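Local coordinates for protein Rab GDP dissociation inhibitor alpha (Naegleria fowleri, PDB 6C87) that probably binds prenylated Rab GTPases in their GDP-bound form, slowing release of the nucleotide and keeping the Rab soluble for retrieval from membranes, at residues Arg78-Asp83 / His353-Gly358; Asp403-Gly408 / Tyr432-Gly437. All coordinates share one frame; numbering follows the deposited sequence.

Contact 1 (78-83 with 353-358) and contact 2 (403-408 with 432-437) lie on opposite sides of the chain's centre, their own centres 39 Å apart and their nearest atoms about 23 Å apart. They follow one another in sequence, the first closing before the second opens. Contact 1 joins the residues leading into strand 82-83 to the loop between strands 343-349 and 360-367 of the mixed sheet. Contact 2 joins the loop between strand 389-400 of that sheet and edge strand 409-411 of the parallel sheet to the C-terminal end of helix 422-436. Strand 389-400 thus leads from one sheet toward the other, and both contacts hold loops beside strands of one GDP dissociation inhibitor fold.

Contact 1 (Arg78-Asp83 / His353-Gly358); sequences RDYNID and HVAPNG
Asp79 and Pro356 open the contact where a short 3-10 segment runs out: Asp79 CB lies 3.7 Å from Pro356 CG, the two side chains meeting at a slant. The carbonyl O of Asp79 faces the backbone of Val354 and Ala355. At Tyr80 the contact turns aromatic. Its CG is anti to the carbonyl carbon (chi1 -74°). Pro356 CD stands over the centre of one face of the Tyr80 ring, 3.3 Å from the centroid and only 15° from the normal, and the two side chains cross at about a right angle. This is a CH-pi contact, with Pro356 CG 3.4 Å from Tyr80 CE1; Ala355 CB adds a looser touch 4.2 Å from Tyr80 CE2. The phenol OH is held elsewhere, by the carbonyl of Leu74, while the Tyr80 side chain also touches Leu56 and Ile314. Tyr80 CA makes a CA-H...O contact with Val354 O, and that same oxygen accepts from Asn81 N at 2.9 Å. The latter bond is nearly straight at the hydrogen, yet the donor stands well above the carbonyl plane. One residue back on the partner loop, His353 O receives Asn81 ND2 at 3.0 Å, a second bond from the same residue with a different approach: in the carbonyl plane, and with the acceptor close to the plane of the amide. Val354 CB closes the row, 3.4 Å from Asn81 O. Beyond Asn81 the chain becomes strand 82-83, where Ile82 pairs with Leu54 of the short antiparallel sheet. Two successive carbonyls of an irregular loop are therefore gripped by one asparagine, while the CH-pi contact of Pro356 with Tyr80 supplies apolar surface beside them, without a regular sheet between the segments.

Contact 2 (Asp403-Gly408 / Tyr432-Gly437); sequences DGKKDG and YERITG
Arg434 reaches from the last turn of helix 422-436 to the carbonyl O of Asp403, and this is the tight part of the contact. Arg434 NE donates to a lone pair of Asp403 O at 2.7 Å, with the oxygen close to the guanidinium plane; Arg434 NH2 adds a weak bond of 3.1 Å to Asp403 O. One carbonyl thus meets the edge of the cation at two nitrogens. The side chain gets there by bending, at chi2 (142°), which places CD, and at chi3 (57°), which places NE. NH1 forms a salt bridge with Asp430 one turn earlier, and NH2 also has a weak bond to Ile411 O. On the loop side, Asp403 turns its carboxylate to its own backbone, OD1 accepting from Lys405 N at 3.1 Å in an Asx turn. Its charged atoms are not in contact with Arg434, Asp403 OD2 lying 5.4 Å from Arg434 NE.

The other side is looser. Lys405, extended beyond CG, runs past the helix end with CE 3.6 Å from Arg434 O, and its NZ comes no closer than 4.3 Å to Gly437 CA, where positive phi marks the exit from the helix. Nothing across the two segments bonds to that amine; Pro164 of the second subunit packs against both Asp403 and Lys405. In a surface contact with no buried member, attraction thus rests chiefly on a charged edge and a neutral carbonyl, while a lysine near the C-terminal carbonyls of the helix would be expected to interact favourably with the helix dipole.

Contact 1 (Arg78-Asp83 / His353-Gly358)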
loop_
_atom_site.group_PDB
_atom_site.type_symbol
_atom_site.label_atom_id
_atom_site.label_comp_id
_atom_site.label_asym_id
_atom_site.label_seq_id
_atom_site.Cartn_x
_atom_site.Cartn_y
_atom_site.Cartn_z
ATOM N N ARG A 78 38.982 -27.940 -10.449
ATOM C CA ARG A 78 38.013 -27.103 -11.136
ATOM C C ARG A 78 36.608 -27.691 -11.109
ATOM O O ARG A 78 35.674 -27.039 -11.581
ATOM C CB ARG A 78 38.466 -26.860 -12.578
ATOM N N ASP A 79 36.427 -28.894 -10.561
ATOM C CA ASP A 79 35.090 -29.419 -10.297
ATOM C C ASP A 79 34.454 -28.824 -9.041
ATOM O O ASP A 79 33.273 -29.084 -8.781
ATOM C CB ASP A 79 35.123 -30.947 -10.189
ATOM C CG ASP A 79 35.217 -31.633 -11.548
ATOM O OD1 ASP A 79 35.082 -30.946 -12.580
ATOM O OD2 ASP A 79 35.402 -32.870 -11.585
ATOM N N TYR A 80 35.207 -28.065 -8.247
ATOM C CA TYR A 80 34.707 -27.468 -7.014
ATOM C C TYR A 80 34.301 -26.020 -7.239
ATOM O O TYR A 80 35.065 -25.239 -7.812
ATOM C CB TYR A 80 35.760 -27.519 -5.912
ATOM C CG TYR A 80 35.984 -28.870 -5.294
ATOM C CD1 TYR A 80 36.952 -29.737 -5.790
ATOM C CD2 TYR A 80 35.251 -29.268 -4.184
ATOM C CE1 TYR A 80 37.176 -30.977 -5.196
ATOM C CE2 TYR A 80 35.460 -30.497 -3.587
ATOM C CZ TYR A 80 36.422 -31.350 -4.094
ATOM O OH TYR A 80 36.612 -32.574 -3.493
ATOM N N ASN A 81 33.125 -25.653 -6.727
ATOM C CA ASN A 81 32.652 -24.269 -6.693
ATOM C C ASN A 81 32.199 -24.039 -5.259
ATOM O O ASN A 81 31.007 -24.095 -4.953
ATOM C CB ASN A 81 31.504 -24.012 -7.702
ATOM C CG ASN A 81 31.956 -24.109 -9.141
ATOM O OD1 ASN A 81 32.718 -23.277 -9.627
ATOM N ND2 ASN A 81 31.483 -25.135 -9.832
ATOM N N ILE A 82 33.162 -23.780 -4.380
ATOM C CA ILE A 82 32.911 -23.738 -2.945
ATOM C C ILE A 82 32.550 -22.309 -2.553
ATOM O O ILE A 82 33.398 -21.413 -2.564
ATOM C CB ILE A 82 34.120 -24.246 -2.151
ATOM C CG1 ILE A 82 34.372 -25.724 -2.461
ATOM C CG2 ILE A 82 33.895 -24.042 -0.667
ATOM C CD1 ILE A 82 35.720 -26.237 -1.998
ATOM N N ASP A 83 31.282 -22.100 -2.204
ATOM C CA ASP A 83 30.827 -20.821 -1.676
ATOM C C ASP A 83 31.276 -20.702 -0.226
ATOM O O ASP A 83 30.886 -21.515 0.619
ATOM C CB ASP A 83 29.306 -20.728 -1.780
ATOM C CG ASP A 83 28.819 -20.724 -3.213
ATOM O OD1 ASP A 83 29.448 -20.055 -4.064
ATOM O OD2 ASP A 83 27.812 -21.406 -3.488
ATOM N N HIS A 353 26.455 -29.224 -8.787
ATOM C CA HIS A 353 27.702 -28.960 -9.508
ATOM C C HIS A 353 28.613 -28.009 -8.737
ATOM O O HIS A 353 29.192 -27.076 -9.297
ATOM C CB HIS A 353 27.443 -28.425 -10.914
ATOM C CG HIS A 353 26.961 -29.467 -11.863
ATOM N ND1 HIS A 353 25.639 -29.586 -12.225
ATOM C CD2 HIS A 353 27.615 -30.481 -12.475
ATOM C CE1 HIS A 353 25.505 -30.607 -13.054
ATOM N NE2 HIS A 353 26.687 -31.172 -13.214
ATOM N N VAL A 354 28.720 -28.233 -7.431
ATOM C CA VAL A 354 29.699 -27.533 -6.609
ATOM C C VAL A 354 30.835 -28.440 -6.144
ATOM O O VAL A 354 31.799 -27.940 -5.541
ATOM C CB VAL A 354 29.026 -26.826 -5.414
ATOM C CG1 VAL A 354 27.989 -25.832 -5.936
ATOM C CG2 VAL A 354 28.369 -27.845 -4.470
ATOM N N ALA A 355 30.759 -29.742 -6.401
ATOM C CA ALA A 355 31.792 -30.678 -5.988
ATOM C C ALA A 355 31.873 -31.782 -7.022
ATOM O O ALA A 355 30.890 -32.049 -7.725
ATOM C CB ALA A 355 31.496 -31.261 -4.601
ATOM N N PRO A 356 33.005 -32.477 -7.114
ATOM C CA PRO A 356 33.109 -33.603 -8.048
ATOM C C PRO A 356 32.125 -34.702 -7.686
ATOM O O PRO A 356 31.506 -34.703 -6.621
ATOM C CB PRO A 356 34.556 -34.093 -7.893
ATOM C CG PRO A 356 35.274 -33.033 -7.151
ATOM C CD PRO A 356 34.265 -32.225 -6.398
ATOM N N ASN A 357 31.972 -35.645 -8.614
ATOM C CA ASN A 357 31.102 -36.789 -8.380
ATOM C C ASN A 357 31.590 -37.596 -7.187
ATOM O O ASN A 357 32.761 -37.986 -7.119
ATOM C CB ASN A 357 31.049 -37.672 -9.619
ATOM C CG ASN A 357 29.733 -37.577 -10.344
ATOM O OD1 ASN A 357 28.673 -37.489 -9.723
ATOM N ND2 ASN A 357 29.787 -37.634 -11.669
ATOM N N GLY A 358 30.679 -37.855 -6.252
ATOM C CA GLY A 358 30.995 -38.566 -5.032
ATOM C C GLY A 358 31.476 -37.697 -3.893
ATOM O O GLY A 358 31.766 -38.226 -2.810
#

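Contact 2 (Asp403-Gly408 / Tyr432-Gly437)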
loop_
_atom_site.group_PDB
_atom_site.type_symbol
_atom_site.label_atom_id
_atom_site.label_comp_id
_atom_site.label_asym_id
_atom_site.label_seq_id
_atom_site.Cartn_x
_atom_site.Cartn_y
_atom_site.Cartn_z
ATOM N N ASP A 403 22.345 5.057 9.155
ATOM C CA ASP A 403 21.580 4.413 8.092
ATOM C C ASP A 403 21.919 4.937 6.707
ATOM O O ASP A 403 21.447 4.370 5.718
ATOM C CB ASP A 403 20.070 4.556 8.349
ATOM C CG ASP A 403 19.595 6.009 8.362
ATOM O OD1 ASP A 403 20.433 6.937 8.305
ATOM O OD2 ASP A 403 18.366 6.222 8.422
ATOM N N GLY A 404 22.723 5.990 6.613
ATOM C CA GLY A 404 23.161 6.538 5.350
ATOM C C GLY A 404 22.396 7.757 4.891
ATOM O O GLY A 404 22.823 8.411 3.932
ATOM N N LYS A 405 21.286 8.089 5.549
ATOM C CA LYS A 405 20.479 9.212 5.094
ATOM C C LYS A 405 21.176 10.544 5.337
ATOM O O LYS A 405 20.991 11.486 4.560
ATOM C CB LYS A 405 19.104 9.172 5.759
ATOM C CG LYS A 405 18.262 7.995 5.272
ATOM C CD LYS A 405 16.793 8.162 5.598
ATOM C CE LYS A 405 16.021 6.890 5.297
ATOM N NZ LYS A 405 14.552 7.096 5.431
ATOM N N LYS A 406 21.992 10.639 6.388
ATOM C CA LYS A 406 22.662 11.905 6.672
ATOM C C LYS A 406 23.864 12.127 5.758
ATOM O O LYS A 406 24.057 13.236 5.247
ATOM C CB LYS A 406 23.089 11.960 8.143
ATOM N N ASP A 407 24.678 11.094 5.532
ATOM C CA ASP A 407 25.921 11.243 4.787
ATOM C C ASP A 407 25.891 10.655 3.380
ATOM O O ASP A 407 26.832 10.894 2.614
ATOM C CB ASP A 407 27.086 10.610 5.563
ATOM C CG ASP A 407 26.830 9.167 5.914
ATOM O OD1 ASP A 407 25.668 8.718 5.797
ATOM O OD2 ASP A 407 27.795 8.480 6.309
ATOM N N GLY A 408 24.847 9.915 3.014
ATOM C CA GLY A 408 24.787 9.294 1.707
ATOM C C GLY A 408 25.564 8.004 1.562
ATOM O O GLY A 408 25.718 7.519 0.435
ATOM N N TYR A 432 17.493 -0.517 0.577
ATOM C CA TYR A 432 16.804 0.132 -0.534
ATOM C C TYR A 432 15.797 1.156 -0.033
ATOM O O TYR A 432 15.624 2.217 -0.647
ATOM C CB TYR A 432 16.129 -0.910 -1.430
ATOM C CG TYR A 432 15.765 -0.360 -2.787
ATOM C CD1 TYR A 432 16.747 -0.103 -3.735
ATOM C CD2 TYR A 432 14.438 -0.097 -3.126
ATOM C CE1 TYR A 432 16.423 0.406 -4.984
ATOM C CE2 TYR A 432 14.100 0.416 -4.376
ATOM C CZ TYR A 432 15.100 0.665 -5.300
ATOM O OH TYR A 432 14.788 1.175 -6.542
ATOM N N GLU A 433 15.132 0.868 1.088
ATOM C CA GLU A 433 14.222 1.852 1.669
ATOM C C GLU A 433 14.983 3.080 2.161
ATOM O O GLU A 433 14.517 4.215 1.998
ATOM C CB GLU A 433 13.440 1.225 2.816
ATOM C CG GLU A 433 12.316 0.321 2.385
ATOM C CD GLU A 433 11.656 -0.333 3.570
ATOM O OE1 GLU A 433 12.259 -0.277 4.664
ATOM O OE2 GLU A 433 10.550 -0.897 3.414
ATOM N N ARG A 434 16.161 2.868 2.755
ATOM C CA ARG A 434 16.989 3.985 3.190
ATOM C C ARG A 434 17.454 4.824 2.010
ATOM O O ARG A 434 17.568 6.050 2.129
ATOM C CB ARG A 434 18.192 3.467 3.977
ATOM C CG ARG A 434 17.864 2.961 5.371
ATOM C CD ARG A 434 18.685 1.731 5.717
ATOM N NE ARG A 434 20.113 1.994 5.600
ATOM C CZ ARG A 434 21.054 1.062 5.686
ATOM N NH1 ARG A 434 20.724 -0.205 5.896
ATOM N NH2 ARG A 434 22.333 1.398 5.567
ATOM N N ILE A 435 17.702 4.192 0.861
ATOM C CA ILE A 435 18.158 4.935 -0.309
ATOM C C ILE A 435 17.028 5.792 -0.875
ATOM O O ILE A 435 17.178 7.005 -1.050
ATOM C CB ILE A 435 18.714 3.964 -1.370
ATOM C CG1 ILE A 435 20.010 3.321 -0.884
ATOM C CG2 ILE A 435 18.946 4.682 -2.695
ATOM C CD1 ILE A 435 20.459 2.158 -1.733
ATOM N N THR A 436 15.862 5.185 -1.115
ATOM C CA THR A 436 14.765 5.864 -1.798
ATOM C C THR A 436 13.872 6.673 -0.865
ATOM O O THR A 436 13.064 7.473 -1.350
ATOM C CB THR A 436 13.898 4.855 -2.570
ATOM O OG1 THR A 436 13.248 3.963 -1.657
ATOM C CG2 THR A 436 14.761 4.038 -3.529
ATOM N N GLY A 437 13.957 6.460 0.447
ATOM C CA GLY A 437 13.058 7.150 1.352
ATOM C C GLY A 437 11.614 6.727 1.249
ATOM O O GLY A 437 10.742 7.397 1.807
#